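Local atomic coordinates of uncharacterized conserved protein (Idiomarina loihiensis, PDB entry 2QSD), a protein that is of unknown function, belongs to the DUF1543 family and is built of antiparallel beta sheets in an assembly of two subunits. Residues F11-G16 with D28-V33; D58-L63 with V169-G174; R85-N90 with D144-V149; H64-Y69 with F105-A110. One frame throughout, in Å; residues are numbered along the deposited sequence.

Contact 1 of 4, residues F11-G16 with D28-V33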
loop_
_atom_site.group_PDB
_atom_site.type_symbol
_atom_site.label_atom_id
_atom_site.label_comp_id
_atom_site.label_asym_id
_atom_site.label_seq_id
_atom_site.Cartn_x
_atom_site.Cartn_y
_atom_site.Cartn_z
ATOM N N PHE A 11 -11.523 15.429 7.839
ATOM C CA PHE A 11 -10.129 15.064 7.688
ATOM C C PHE A 11 -9.973 13.929 6.691
ATOM O O PHE A 11 -10.759 12.975 6.680
ATOM C CB PHE A 11 -9.545 14.607 9.016
ATOM C CG PHE A 11 -9.492 15.670 10.076
ATOM C CD1 PHE A 11 -10.440 15.694 11.096
ATOM C CD2 PHE A 11 -8.465 16.614 10.088
ATOM C CE1 PHE A 11 -10.377 16.648 12.109
ATOM C CE2 PHE A 11 -8.395 17.578 11.091
ATOM C CZ PHE A 11 -9.354 17.594 12.103
ATOM N N LEU A 12 -8.954 14.043 5.853
ATOM C CA LEU A 12 -8.510 12.934 5.030
ATOM C C LEU A 12 -7.212 12.419 5.645
ATOM O O LEU A 12 -6.232 13.150 5.729
ATOM C CB LEU A 12 -8.403 13.385 3.566
ATOM C CG LEU A 12 -7.352 13.206 2.455
ATOM C CD1 LEU A 12 -6.421 12.021 2.549
ATOM C CD2 LEU A 12 -8.069 13.199 1.111
ATOM N N VAL A 13 -7.227 11.169 6.105
ATOM C CA VAL A 13 -6.100 10.592 6.837
ATOM C C VAL A 13 -5.473 9.419 6.089
ATOM O O VAL A 13 -6.167 8.600 5.488
ATOM C CB VAL A 13 -6.488 10.156 8.286
ATOM C CG1 VAL A 13 -6.966 11.334 9.104
ATOM C CG2 VAL A 13 -7.561 9.104 8.283
ATOM N N TYR A 14 -4.150 9.356 6.120
ATOM C CA TYR A 14 -3.408 8.280 5.486
ATOM C C TYR A 14 -2.873 7.419 6.615
ATOM O O TYR A 14 -2.059 7.864 7.423
ATOM C CB TYR A 14 -2.278 8.875 4.657
ATOM C CG TYR A 14 -1.455 7.915 3.828
ATOM C CD1 TYR A 14 -2.021 7.206 2.765
ATOM C CD2 TYR A 14 -0.087 7.762 4.069
ATOM C CE1 TYR A 14 -1.258 6.338 1.984
ATOM C CE2 TYR A 14 0.693 6.897 3.291
ATOM C CZ TYR A 14 0.100 6.190 2.254
ATOM O OH TYR A 14 0.860 5.340 1.491
ATOM N N VAL A 15 -3.376 6.196 6.704
ATOM C CA VAL A 15 -3.033 5.329 7.821
ATOM C C VAL A 15 -2.309 4.088 7.337
ATOM O O VAL A 15 -2.416 3.715 6.169
ATOM C CB VAL A 15 -4.269 4.953 8.660
ATOM C CG1 VAL A 15 -4.819 6.180 9.345
ATOM C CG2 VAL A 15 -5.351 4.313 7.793
ATOM N N GLY A 16 -1.565 3.463 8.240
ATOM C CA GLY A 16 -0.749 2.304 7.907
ATOM C C GLY A 16 -0.797 1.230 8.970
ATOM O O GLY A 16 -1.090 1.495 10.142
ATOM N N ASP A 28 -4.024 2.769 3.693
ATOM C CA ASP A 28 -5.323 3.170 3.158
ATOM C C ASP A 28 -5.605 4.642 3.482
ATOM O O ASP A 28 -5.028 5.199 4.416
ATOM C CB ASP A 28 -6.441 2.271 3.721
ATOM C CG ASP A 28 -7.752 2.392 2.949
ATOM O OD1 ASP A 28 -7.712 2.787 1.767
ATOM O OD2 ASP A 28 -8.824 2.086 3.519
ATOM N N ILE A 29 -6.485 5.256 2.693
ATOM C CA ILE A 29 -6.978 6.605 2.929
ATOM C C ILE A 29 -8.371 6.526 3.539
ATOM O O ILE A 29 -9.262 5.887 2.975
ATOM C CB ILE A 29 -7.036 7.400 1.609
ATOM C CG1 ILE A 29 -5.624 7.706 1.095
ATOM C CG2 ILE A 29 -7.860 8.679 1.756
ATOM C CD1 ILE A 29 -4.945 8.823 1.826
ATOM N N ARG A 30 -8.551 7.152 4.702
ATOM C CA ARG A 30 -9.869 7.242 5.333
ATOM C C ARG A 30 -10.369 8.691 5.383
ATOM O O ARG A 30 -9.577 9.633 5.507
ATOM C CB ARG A 30 -9.856 6.663 6.756
ATOM C CG ARG A 30 -9.252 5.267 6.927
ATOM C CD ARG A 30 -9.878 4.220 6.006
ATOM N NE ARG A 30 -11.309 4.039 6.232
ATOM C CZ ARG A 30 -12.105 3.310 5.453
ATOM N NH1 ARG A 30 -11.621 2.679 4.389
ATOM N NH2 ARG A 30 -13.394 3.216 5.736
ATOM N N PHE A 31 -11.686 8.855 5.285
ATOM C CA PHE A 31 -12.331 10.132 5.536
ATOM C C PHE A 31 -13.019 10.053 6.884
ATOM O O PHE A 31 -13.761 9.109 7.142
ATOM C CB PHE A 31 -13.334 10.466 4.433
ATOM C CG PHE A 31 -12.690 10.813 3.122
ATOM C CD1 PHE A 31 -12.416 9.820 2.179
ATOM C CD2 PHE A 31 -12.341 12.135 2.835
ATOM C CE1 PHE A 31 -11.804 10.139 0.965
ATOM C CE2 PHE A 31 -11.734 12.467 1.623
ATOM C CZ PHE A 31 -11.467 11.469 0.686
ATOM N N VAL A 32 -12.751 11.031 7.748
ATOM C CA VAL A 32 -13.293 11.044 9.111
ATOM C C VAL A 32 -13.728 12.453 9.518
ATOM O O VAL A 32 -13.192 13.443 9.011
ATOM C CB VAL A 32 -12.286 10.494 10.161
ATOM C CG1 VAL A 32 -12.182 8.976 10.082
ATOM C CG2 VAL A 32 -10.905 11.148 10.013
ATOM N N VAL A 33 -14.703 12.534 10.426
ATOM C CA VAL A 33 -15.247 13.810 10.881
ATOM C C VAL A 33 -15.182 13.951 12.403
ATOM O O VAL A 33 -15.654 13.083 13.129
ATOM C CB VAL A 33 -16.702 14.020 10.377
ATOM C CG1 VAL A 33 -17.358 15.228 11.041
ATOM C CG2 VAL A 33 -16.721 14.210 8.882
#
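Three flat groups are met at an edge. Ile29 CD1 lies near the plane of the Tyr14 ring, at its edge, 3.5 Å from Tyr14 CD1, and Val32 O stands at the edge of the Phe11 ring; the Tyr14 ring also meets the nearly parallel ring of His27. At the edge of the Arg30 guanidinium, in its plane, lies Asp28 OD2, which takes Arg30 NH1 on its syn lone pair at 3.0 Å; the Arg30 chain, bent at chi2 (-54°) and chi3 (-61°), carries the group back along its own strand to do so. The Phe31 ring lies beside Leu12, with Leu12 CD2 3.8 Å from Phe31 CE2, and meets Phe88 edge-to-face. Leu12 pairs with Phe31 and Tyr14 with Ile29 in non-hydrogen-bonded pairs, which puts all four on one face of the beta hairpin; there Leu12 CD1 reaches Ile29 CD1 (3.6 Å). Val13 CG1 and Val32 CG2 meet on the other face, 4.0 Å apart, where helix 41-47 packs against Val15 and Val32. Six backbone bonds join the strands in three hydrogen-bonded pairs; that from Phe11 N to Val32 O, 2.8 Å long, is nearly straight (174°). Asp28 OD1 accepts Asn23 N and Ile24 N of the second subunit, and Arg30 NH1 also reaches Gly21 O of that subunit. With its other oxygen in a salt bridge, the Asp28 carboxylate would probably stay ionised and accept the two N-H groups of the second subunit the more strongly for its charge.

Contact 2 of 4, residues D58-L63 with V169-G174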
loop_
_atom_site.group_PDB
_atom_site.type_symbol
_atom_site.label_atom_id
_atom_site.label_comp_id
_atom_site.label_asym_id
_atom_site.label_seq_id
_atom_site.Cartn_x
_atom_site.Cartn_y
_atom_site.Cartn_z
ATOM N N ASP A 58 -0.025 8.261 9.304
ATOM C CA ASP A 58 1.167 8.685 8.549
ATOM C C ASP A 58 1.108 10.101 7.978
ATOM O O ASP A 58 2.107 10.814 7.981
ATOM C CB ASP A 58 1.512 7.676 7.449
ATOM C CG ASP A 58 2.094 6.382 8.006
ATOM O OD1 ASP A 58 2.456 6.352 9.204
ATOM O OD2 ASP A 58 2.188 5.394 7.245
ATOM N N SER A 59 -0.052 10.490 7.459
ATOM C CA SER A 59 -0.316 11.880 7.110
ATOM C C SER A 59 -1.807 12.167 7.174
ATOM O O SER A 59 -2.624 11.249 7.173
ATOM C CB SER A 59 0.241 12.239 5.730
ATOM O OG SER A 59 -0.418 11.530 4.703
ATOM N N PHE A 60 -2.146 13.448 7.251
ATOM C CA PHE A 60 -3.527 13.892 7.176
ATOM C C PHE A 60 -3.633 15.323 6.667
ATOM O O PHE A 60 -2.663 16.086 6.708
ATOM C CB PHE A 60 -4.244 13.751 8.528
ATOM C CG PHE A 60 -3.770 14.712 9.585
ATOM C CD1 PHE A 60 -2.788 14.333 10.490
ATOM C CD2 PHE A 60 -4.328 15.983 9.697
ATOM C CE1 PHE A 60 -2.351 15.208 11.476
ATOM C CE2 PHE A 60 -3.893 16.869 10.674
ATOM C CZ PHE A 60 -2.906 16.481 11.568
ATOM N N VAL A 61 -4.828 15.678 6.211
ATOM C CA VAL A 61 -5.162 17.054 5.875
ATOM C C VAL A 61 -6.597 17.358 6.284
ATOM O O VAL A 61 -7.495 16.537 6.099
ATOM C CB VAL A 61 -4.896 17.366 4.371
ATOM C CG1 VAL A 61 -5.603 16.362 3.447
ATOM C CG2 VAL A 61 -5.265 18.810 4.023
ATOM N N HIS A 62 -6.790 18.522 6.897
ATOM C CA HIS A 62 -8.116 19.076 7.134
ATOM C C HIS A 62 -8.588 19.615 5.799
ATOM O O HIS A 62 -7.991 20.547 5.256
ATOM C CB HIS A 62 -8.037 20.182 8.198
ATOM C CG HIS A 62 -9.283 21.008 8.332
ATOM N ND1 HIS A 62 -9.250 22.331 8.721
ATOM C CD2 HIS A 62 -10.589 20.707 8.139
ATOM C CE1 HIS A 62 -10.481 22.806 8.763
ATOM N NE2 HIS A 62 -11.312 21.842 8.409
ATOM N N LEU A 63 -9.646 19.010 5.271
ATOM C CA LEU A 63 -10.180 19.358 3.954
ATOM C C LEU A 63 -11.353 20.324 4.110
ATOM O O LEU A 63 -12.396 19.938 4.637
ATOM C CB LEU A 63 -10.672 18.088 3.257
ATOM C CG LEU A 63 -10.123 17.635 1.906
ATOM C CD1 LEU A 63 -11.171 16.770 1.219
ATOM C CD2 LEU A 63 -9.687 18.782 0.996
ATOM N N VAL A 169 -2.439 18.802 -0.023
ATOM C CA VAL A 169 -1.131 18.417 0.509
ATOM C C VAL A 169 -1.292 18.210 2.027
ATOM O O VAL A 169 -2.216 18.760 2.620
ATOM C CB VAL A 169 -0.007 19.483 0.193
ATOM C CG1 VAL A 169 0.235 19.622 -1.312
ATOM C CG2 VAL A 169 -0.302 20.836 0.831
ATOM N N PRO A 170 -0.411 17.411 2.662
ATOM C CA PRO A 170 -0.624 17.165 4.093
ATOM C C PRO A 170 -0.421 18.398 4.977
ATOM O O PRO A 170 0.434 19.238 4.688
ATOM C CB PRO A 170 0.441 16.114 4.433
ATOM C CG PRO A 170 0.912 15.570 3.114
ATOM C CD PRO A 170 0.780 16.696 2.160
ATOM N N ASP A 171 -1.220 18.499 6.036
ATOM C CA ASP A 171 -0.960 19.438 7.117
ATOM C C ASP A 171 0.251 18.938 7.909
ATOM O O ASP A 171 1.056 19.722 8.405
ATOM C CB ASP A 171 -2.177 19.540 8.051
ATOM C CG ASP A 171 -3.385 20.181 7.385
ATOM O OD1 ASP A 171 -3.217 20.854 6.343
ATOM O OD2 ASP A 171 -4.510 20.018 7.912
ATOM N N TRP A 172 0.359 17.619 8.012
ATOM C CA TRP A 172 1.355 16.954 8.828
ATOM C C TRP A 172 1.691 15.619 8.181
ATOM O O TRP A 172 0.809 14.958 7.639
ATOM C CB TRP A 172 0.796 16.723 10.236
ATOM C CG TRP A 172 1.655 15.847 11.107
ATOM C CD1 TRP A 172 2.665 16.250 11.929
ATOM C CD2 TRP A 172 1.575 14.419 11.241
ATOM N NE1 TRP A 172 3.222 15.166 12.565
ATOM C CE2 TRP A 172 2.575 14.030 12.161
ATOM C CE3 TRP A 172 0.759 13.431 10.668
ATOM C CZ2 TRP A 172 2.783 12.694 12.524
ATOM C CZ3 TRP A 172 0.968 12.106 11.025
ATOM C CH2 TRP A 172 1.972 11.749 11.946
ATOM N N LYS A 173 2.962 15.232 8.245
ATOM C CA LYS A 173 3.386 13.876 7.897
ATOM C C LYS A 173 4.421 13.353 8.891
ATOM O O LYS A 173 5.193 14.125 9.463
ATOM C CB LYS A 173 3.877 13.775 6.446
ATOM C CG LYS A 173 5.020 14.702 6.079
ATOM C CD LYS A 173 5.220 14.755 4.570
ATOM C CE LYS A 173 6.224 15.839 4.187
ATOM N NZ LYS A 173 6.229 16.103 2.721
ATOM N N GLY A 174 4.414 12.042 9.106
ATOM C CA GLY A 174 5.281 11.404 10.091
ATOM C C GLY A 174 4.794 10.021 10.473
ATOM O O GLY A 174 4.255 9.297 9.638
HETATM O O HOH W 1 -5.849 22.160 6.269
#
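This is an antiparallel strand pairing at the protein surface, in which residues 172-173 join strand 56-62 on the side away from strand 9-17. Ser59 and Lys173 form a non-hydrogen-bonded pair, Phe60 and Trp172 a hydrogen-bonded one. Gly174 N donates to Asp58 O at 2.8 Å, whereas the bond from Phe60 N to Trp172 O is weak. Toward strand 9-17, Asp58 and Ser59 both face Tyr14, a classic beta bulge. Phe60 and Trp172 lie on one face with planes 27° apart, but the slid rings barely overlap; Phe60 CD1 touches Trp172 CE3 at 3.7 Å. Trp172 CZ3 also rests 3.5 Å from Asp58 O. An alanine in place of Trp172 would remove the indole, and would probably leave Phe60 CD1 without its contact at CE3 and Asp58 O less shielded. Beyond the pairing, Asp171 N reaches Phe60 O (2.9 Å), and its side chain continues the pattern: His62 N points almost straight (176°) at Asp171 OD2, 2.9 Å away, from above the carboxylate plane. A water lies 2.9 Å from both Asp171 OD1 and His62 O. A carboxylate thus accepts where a strand would offer a carbonyl, and its charge probably strengthens that bond.

Contact 3 of 4, residues R85-N90 with D144-V149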
loop_
_atom_site.group_PDB
_atom_site.type_symbol
_atom_site.label_atom_id
_atom_site.label_comp_id
_atom_site.label_asym_id
_atom_site.label_seq_id
_atom_site.Cartn_x
_atom_site.Cartn_y
_atom_site.Cartn_z
ATOM N N ARG A 85 -21.388 16.939 -5.948
ATOM C CA ARG A 85 -20.890 16.185 -4.808
ATOM C C ARG A 85 -19.379 16.031 -4.801
ATOM O O ARG A 85 -18.703 16.187 -5.825
ATOM C CB ARG A 85 -21.559 14.806 -4.741
ATOM C CG ARG A 85 -22.850 14.788 -3.942
ATOM C CD ARG A 85 -23.698 13.572 -4.266
ATOM N NE ARG A 85 -24.328 13.681 -5.582
ATOM C CZ ARG A 85 -25.200 12.809 -6.082
ATOM N NH1 ARG A 85 -25.713 13.007 -7.290
ATOM N NH2 ARG A 85 -25.564 11.740 -5.382
ATOM N N LEU A 86 -18.866 15.717 -3.619
ATOM C CA LEU A 86 -17.456 15.461 -3.409
ATOM C C LEU A 86 -17.108 14.041 -3.865
ATOM O O LEU A 86 -17.729 13.064 -3.432
ATOM C CB LEU A 86 -17.148 15.634 -1.924
ATOM C CG LEU A 86 -15.768 16.101 -1.490
ATOM C CD1 LEU A 86 -15.452 17.468 -2.068
ATOM C CD2 LEU A 86 -15.741 16.144 0.019
ATOM N N TYR A 87 -16.122 13.932 -4.747
ATOM C CA TYR A 87 -15.676 12.636 -5.216
ATOM C C TYR A 87 -14.189 12.448 -4.980
ATOM O O TYR A 87 -13.379 13.322 -5.293
ATOM C CB TYR A 87 -15.991 12.437 -6.698
ATOM C CG TYR A 87 -17.449 12.163 -7.002
ATOM C CD1 TYR A 87 -18.307 13.197 -7.381
ATOM C CD2 TYR A 87 -17.971 10.868 -6.924
ATOM C CE1 TYR A 87 -19.649 12.955 -7.667
ATOM C CE2 TYR A 87 -19.314 10.616 -7.210
ATOM C CZ TYR A 87 -20.147 11.666 -7.582
ATOM O OH TYR A 87 -21.475 11.432 -7.866
ATOM N N PHE A 88 -13.855 11.287 -4.426
ATOM C CA PHE A 88 -12.484 10.861 -4.204
ATOM C C PHE A 88 -12.102 9.870 -5.300
ATOM O O PHE A 88 -12.775 8.857 -5.476
ATOM C CB PHE A 88 -12.396 10.201 -2.830
ATOM C CG PHE A 88 -11.087 9.529 -2.557
ATOM C CD1 PHE A 88 -9.937 10.284 -2.334
ATOM C CD2 PHE A 88 -11.006 8.138 -2.504
ATOM C CE1 PHE A 88 -8.730 9.671 -2.068
ATOM C CE2 PHE A 88 -9.798 7.514 -2.241
ATOM C CZ PHE A 88 -8.655 8.285 -2.022
ATOM N N VAL A 89 -11.027 10.162 -6.030
ATOM C CA VAL A 89 -10.631 9.342 -7.175
ATOM C C VAL A 89 -9.253 8.712 -6.977
ATOM O O VAL A 89 -8.242 9.415 -6.875
ATOM C CB VAL A 89 -10.658 10.146 -8.512
ATOM C CG1 VAL A 89 -10.160 9.292 -9.674
ATOM C CG2 VAL A 89 -12.062 10.662 -8.812
ATOM N N ASN A 90 -9.234 7.381 -6.935
ATOM C CA ASN A 90 -8.011 6.596 -6.786
ATOM C C ASN A 90 -7.457 6.171 -8.147
ATOM O O ASN A 90 -8.141 5.481 -8.905
ATOM C CB ASN A 90 -8.295 5.369 -5.905
ATOM C CG ASN A 90 -7.089 4.446 -5.757
ATOM O OD1 ASN A 90 -7.211 3.229 -5.909
ATOM N ND2 ASN A 90 -5.923 5.019 -5.455
ATOM N N ASP A 144 -9.957 3.534 -13.643
ATOM C CA ASP A 144 -9.752 3.987 -12.266
ATOM C C ASP A 144 -11.004 3.785 -11.413
ATOM O O ASP A 144 -12.077 3.459 -11.932
ATOM C CB ASP A 144 -9.344 5.464 -12.242
ATOM C CG ASP A 144 -7.982 5.708 -12.864
ATOM O OD1 ASP A 144 -7.033 4.950 -12.563
ATOM O OD2 ASP A 144 -7.858 6.673 -13.647
ATOM N N ASP A 145 -10.857 3.984 -10.106
ATOM C CA ASP A 145 -11.967 3.829 -9.174
ATOM C C ASP A 145 -12.259 5.134 -8.436
ATOM O O ASP A 145 -11.339 5.874 -8.078
ATOM C CB ASP A 145 -11.670 2.705 -8.178
ATOM C CG ASP A 145 -12.916 2.215 -7.458
ATOM O OD1 ASP A 145 -14.005 2.189 -8.074
ATOM O OD2 ASP A 145 -12.801 1.845 -6.272
ATOM N N CYS A 146 -13.541 5.416 -8.213
ATOM C CA CYS A 146 -13.937 6.630 -7.509
ATOM C C CYS A 146 -14.995 6.388 -6.432
ATOM O O CYS A 146 -15.794 5.457 -6.526
ATOM C CB CYS A 146 -14.387 7.716 -8.496
ATOM S SG CYS A 146 -16.135 7.710 -8.931
ATOM N N LEU A 147 -14.979 7.234 -5.405
ATOM C CA LEU A 147 -15.886 7.110 -4.269
ATOM C C LEU A 147 -16.568 8.444 -3.977
ATOM O O LEU A 147 -15.929 9.494 -3.997
ATOM C CB LEU A 147 -15.126 6.613 -3.028
ATOM C CG LEU A 147 -15.906 6.345 -1.733
ATOM C CD1 LEU A 147 -16.618 4.993 -1.774
ATOM C CD2 LEU A 147 -14.992 6.433 -0.521
ATOM N N CYS A 148 -17.866 8.395 -3.704
ATOM C CA CYS A 148 -18.614 9.589 -3.352
ATOM C C CYS A 148 -18.547 9.850 -1.850
ATOM O O CYS A 148 -18.915 8.996 -1.043
ATOM C CB CYS A 148 -20.068 9.473 -3.807
ATOM S SG CYS A 148 -21.008 11.001 -3.613
ATOM N N VAL A 149 -18.084 11.042 -1.487
ATOM C CA VAL A 149 -17.902 11.417 -0.091
ATOM C C VAL A 149 -19.034 12.361 0.336
ATOM O O VAL A 149 -18.871 13.584 0.349
ATOM C CB VAL A 149 -16.506 12.070 0.137
ATOM C CG1 VAL A 149 -16.172 12.126 1.614
ATOM C CG2 VAL A 149 -15.416 11.308 -0.611
#
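Arg85 opens the pairing with the aliphatic part of its side chain, its CD lying 3.8 Å from Cys148 SG. At Leu86 the carbonyl takes over: Leu86 O accepts Val149 N at 2.8 Å, with the donor 30° above the carbonyl plane, while Leu86 CD2 leans obliquely on Val149 CB. Tyr87, its CG anti to the carbonyl carbon (chi1 -75°), turns its ring across to the neighbouring strand, so that Tyr87 CE2 touches Cys148 CB at 3.7 Å. Cys148 SG stands over one face of that ring, 4.4 Å from the Tyr87 centroid and 27° off the normal, a sulfur-aromatic contact; Cys146 SG approaches the same ring obliquely. Strand 85-90 is the middle one of three, flanked by 105-110 and 145-148, which run parallel to each other and are separated in sequence by helix 113-122: the topology of a split beta-alpha-beta unit. That helix packs on the face of Tyr87, Val89 and Cys146. Phe88 points to the other face and forms a hydrogen-bonded pair with Leu147, Phe88 N to Leu147 O being 2.8 Å and Leu147 N to Phe88 O 2.7 Å. Back on the helix side, Val89 CG2 meets Cys146 CB at 3.8 Å. Asn90 N then donates to Asp145 O (2.8 Å), the return bond from Asp145 N to Asn90 O being weak, and Asn90 OD1 accepts Glu25 N of the second subunit.

Contact 4 of 4, residues H64-Y69 with F105-A110; sequences HHVDGY and FTVVVA
Gln166 OE1 is the best-held polar atom, gripped by two backbone N-H groups, those of His64 and His65. A reciprocal pair of bonds, Val66 N to Tyr69 O and Tyr69 N to Val66 O, both 2.9 Å, closes a type I' turn with Asp67 and Gly68 at its corners, both at positive phi (52° and 89°). Val66 O also lies in the plane of the Tyr69 ring, at its edge. This tight hairpin joins strands 65-66 and 69-74 of the four-stranded sheet, and its tip is laid against strand 105-110, an outer strand of the three-stranded sheet. Between the two segments there is one hydrogen bond, a weak one from Val109 N to Asp67 OD2 at 3.3 Å. Van der Waals packing does most of the rest. Val66 CG1, anti to the backbone N, sits 3.4 Å from Val107 O, methyl against carbonyl, while Val66 CG2 makes an apolar contact with Val107 CG1 at 3.9 Å. Val109 CG1 lies over one face of the Tyr69 ring, 3.9 Å from its centroid and 21° off the normal, a CH-pi contact, while CG2 turns to Val66. An alanine in place of Tyr69 would probably strip Val109 of this aromatic cover and loosen the turn on the strand. With a single weak polar link, cohesion between the turn and strand 105-110 probably rests on branched aliphatic side chains and one ring face.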
loop_
_atom_site.group_PDB
_atom_site.type_symbol
_atom_site.label_atom_id
_atom_site.label_comp_id
_atom_site.label_asym_id
_atom_site.label_seq_id
_atom_site.Cartn_x
_atom_site.Cartn_y
_atom_site.Cartn_z
ATOM N N HIS A 64 -11.189 21.570 3.664
ATOM C CA HIS A 64 -12.257 22.577 3.793
ATOM C C HIS A 64 -12.737 23.162 2.465
ATOM O O HIS A 64 -13.862 23.673 2.371
ATOM C CB HIS A 64 -11.872 23.698 4.767
ATOM C CG HIS A 64 -10.505 24.267 4.540
ATOM N ND1 HIS A 64 -10.209 25.102 3.484
ATOM C CD2 HIS A 64 -9.356 24.130 5.243
ATOM C CE1 HIS A 64 -8.934 25.444 3.537
ATOM N NE2 HIS A 64 -8.393 24.864 4.594
ATOM N N HIS A 65 -11.892 23.075 1.440
ATOM C CA HIS A 65 -12.233 23.576 0.116
ATOM C C HIS A 65 -11.721 22.653 -0.971
ATOM O O HIS A 65 -10.588 22.173 -0.887
ATOM C CB HIS A 65 -11.656 24.976 -0.096
ATOM C CG HIS A 65 -12.451 26.059 0.557
ATOM N ND1 HIS A 65 -12.210 26.489 1.844
ATOM C CD2 HIS A 65 -13.486 26.801 0.101
ATOM C CE1 HIS A 65 -13.064 27.448 2.154
ATOM N NE2 HIS A 65 -13.848 27.659 1.112
ATOM N N VAL A 66 -12.572 22.393 -1.968
ATOM C CA VAL A 66 -12.210 21.627 -3.170
ATOM C C VAL A 66 -12.806 22.309 -4.416
ATOM O O VAL A 66 -14.021 22.515 -4.489
ATOM C CB VAL A 66 -12.708 20.140 -3.115
ATOM C CG1 VAL A 66 -12.361 19.403 -4.414
ATOM C CG2 VAL A 66 -12.114 19.388 -1.942
ATOM N N ASP A 67 -11.944 22.659 -5.374
ATOM C CA ASP A 67 -12.341 23.241 -6.675
ATOM C C ASP A 67 -13.275 24.460 -6.582
ATOM O O ASP A 67 -14.215 24.598 -7.369
ATOM C CB ASP A 67 -12.954 22.173 -7.603
ATOM C CG ASP A 67 -11.981 21.060 -7.962
ATOM O OD1 ASP A 67 -10.749 21.288 -7.952
ATOM O OD2 ASP A 67 -12.461 19.947 -8.271
ATOM N N GLY A 68 -13.020 25.327 -5.607
ATOM C CA GLY A 68 -13.827 26.521 -5.416
ATOM C C GLY A 68 -15.027 26.345 -4.503
ATOM O O GLY A 68 -15.741 27.315 -4.231
ATOM N N TYR A 69 -15.250 25.119 -4.030
ATOM C CA TYR A 69 -16.380 24.815 -3.152
ATOM C C TYR A 69 -15.938 24.661 -1.702
ATOM O O TYR A 69 -14.933 24.017 -1.420
ATOM C CB TYR A 69 -17.104 23.538 -3.604
ATOM C CG TYR A 69 -17.850 23.656 -4.918
ATOM C CD1 TYR A 69 -19.220 23.920 -4.945
ATOM C CD2 TYR A 69 -17.190 23.490 -6.135
ATOM C CE1 TYR A 69 -19.913 24.026 -6.153
ATOM C CE2 TYR A 69 -17.871 23.597 -7.345
ATOM C CZ TYR A 69 -19.228 23.863 -7.344
ATOM O OH TYR A 69 -19.898 23.960 -8.541
ATOM N N PHE A 105 -3.664 10.057 -5.945
ATOM C CA PHE A 105 -5.108 10.306 -5.898
ATOM C C PHE A 105 -5.447 11.791 -5.926
ATOM O O PHE A 105 -4.561 12.642 -5.808
ATOM C CB PHE A 105 -5.747 9.646 -4.662
ATOM C CG PHE A 105 -5.303 10.233 -3.349
ATOM C CD1 PHE A 105 -4.292 9.625 -2.617
ATOM C CD2 PHE A 105 -5.904 11.383 -2.837
ATOM C CE1 PHE A 105 -3.880 10.157 -1.407
ATOM C CE2 PHE A 105 -5.497 11.920 -1.634
ATOM C CZ PHE A 105 -4.490 11.302 -0.913
ATOM N N THR A 106 -6.742 12.083 -6.059
ATOM C CA THR A 106 -7.265 13.443 -5.914
ATOM C C THR A 106 -8.704 13.460 -5.385
ATOM O O THR A 106 -9.370 12.423 -5.319
ATOM C CB THR A 106 -7.175 14.254 -7.236
ATOM O OG1 THR A 106 -7.438 15.637 -6.970
ATOM C CG2 THR A 106 -8.172 13.746 -8.261
ATOM N N VAL A 107 -9.157 14.648 -4.989
ATOM C CA VAL A 107 -10.553 14.889 -4.654
ATOM C C VAL A 107 -11.068 15.973 -5.595
ATOM O O VAL A 107 -10.406 16.991 -5.795
ATOM C CB VAL A 107 -10.733 15.310 -3.172
ATOM C CG1 VAL A 107 -12.204 15.565 -2.851
ATOM C CG2 VAL A 107 -10.179 14.236 -2.225
ATOM N N VAL A 108 -12.228 15.731 -6.201
ATOM C CA VAL A 108 -12.853 16.682 -7.129
ATOM C C VAL A 108 -14.336 16.872 -6.818
ATOM O O VAL A 108 -14.939 16.073 -6.096
ATOM C CB VAL A 108 -12.719 16.252 -8.630
ATOM C CG1 VAL A 108 -11.264 16.275 -9.105
ATOM C CG2 VAL A 108 -13.378 14.888 -8.890
ATOM N N VAL A 109 -14.918 17.932 -7.376
ATOM C CA VAL A 109 -16.353 18.187 -7.259
ATOM C C VAL A 109 -17.025 17.914 -8.604
ATOM O O VAL A 109 -16.649 18.498 -9.626
ATOM C CB VAL A 109 -16.635 19.631 -6.777
ATOM C CG1 VAL A 109 -18.123 19.948 -6.835
ATOM C CG2 VAL A 109 -16.114 19.823 -5.365
ATOM N N ALA A 110 -18.002 17.011 -8.602
ATOM C CA ALA A 110 -18.710 16.641 -9.832
ATOM C C ALA A 110 -20.155 16.233 -9.571
ATOM O O ALA A 110 -20.548 16.018 -8.419
ATOM C CB ALA A 110 -17.968 15.537 -10.559
#

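In the fold
Contacts 1 and 4 are buried, contact 3 is partly so and contact 2 lies at the surface. Contacts 1 and 2 hold one sheet: Tyr14 N to Ser59 O (2.6 Å) and Tyr14 O to Asp58 N (2.8 Å) are probable hydrogen bonds between strands 9-17 and 56-62. Contacts 3 and 4 likewise share a sheet, through strands 85-90 and 105-110. Phe31, Phe88 and Phe105 help pack the sheet of strands 9-17 and 26-34 on the three-stranded sheet of 85-90, 105-110 and 145-148. Regular backbone pairing dominates contacts 1 and 3, both of which touch the second subunit; contact 2 mixes it with a carboxylate and water, whereas contact 4 joins different sheets mostly by apolar packing.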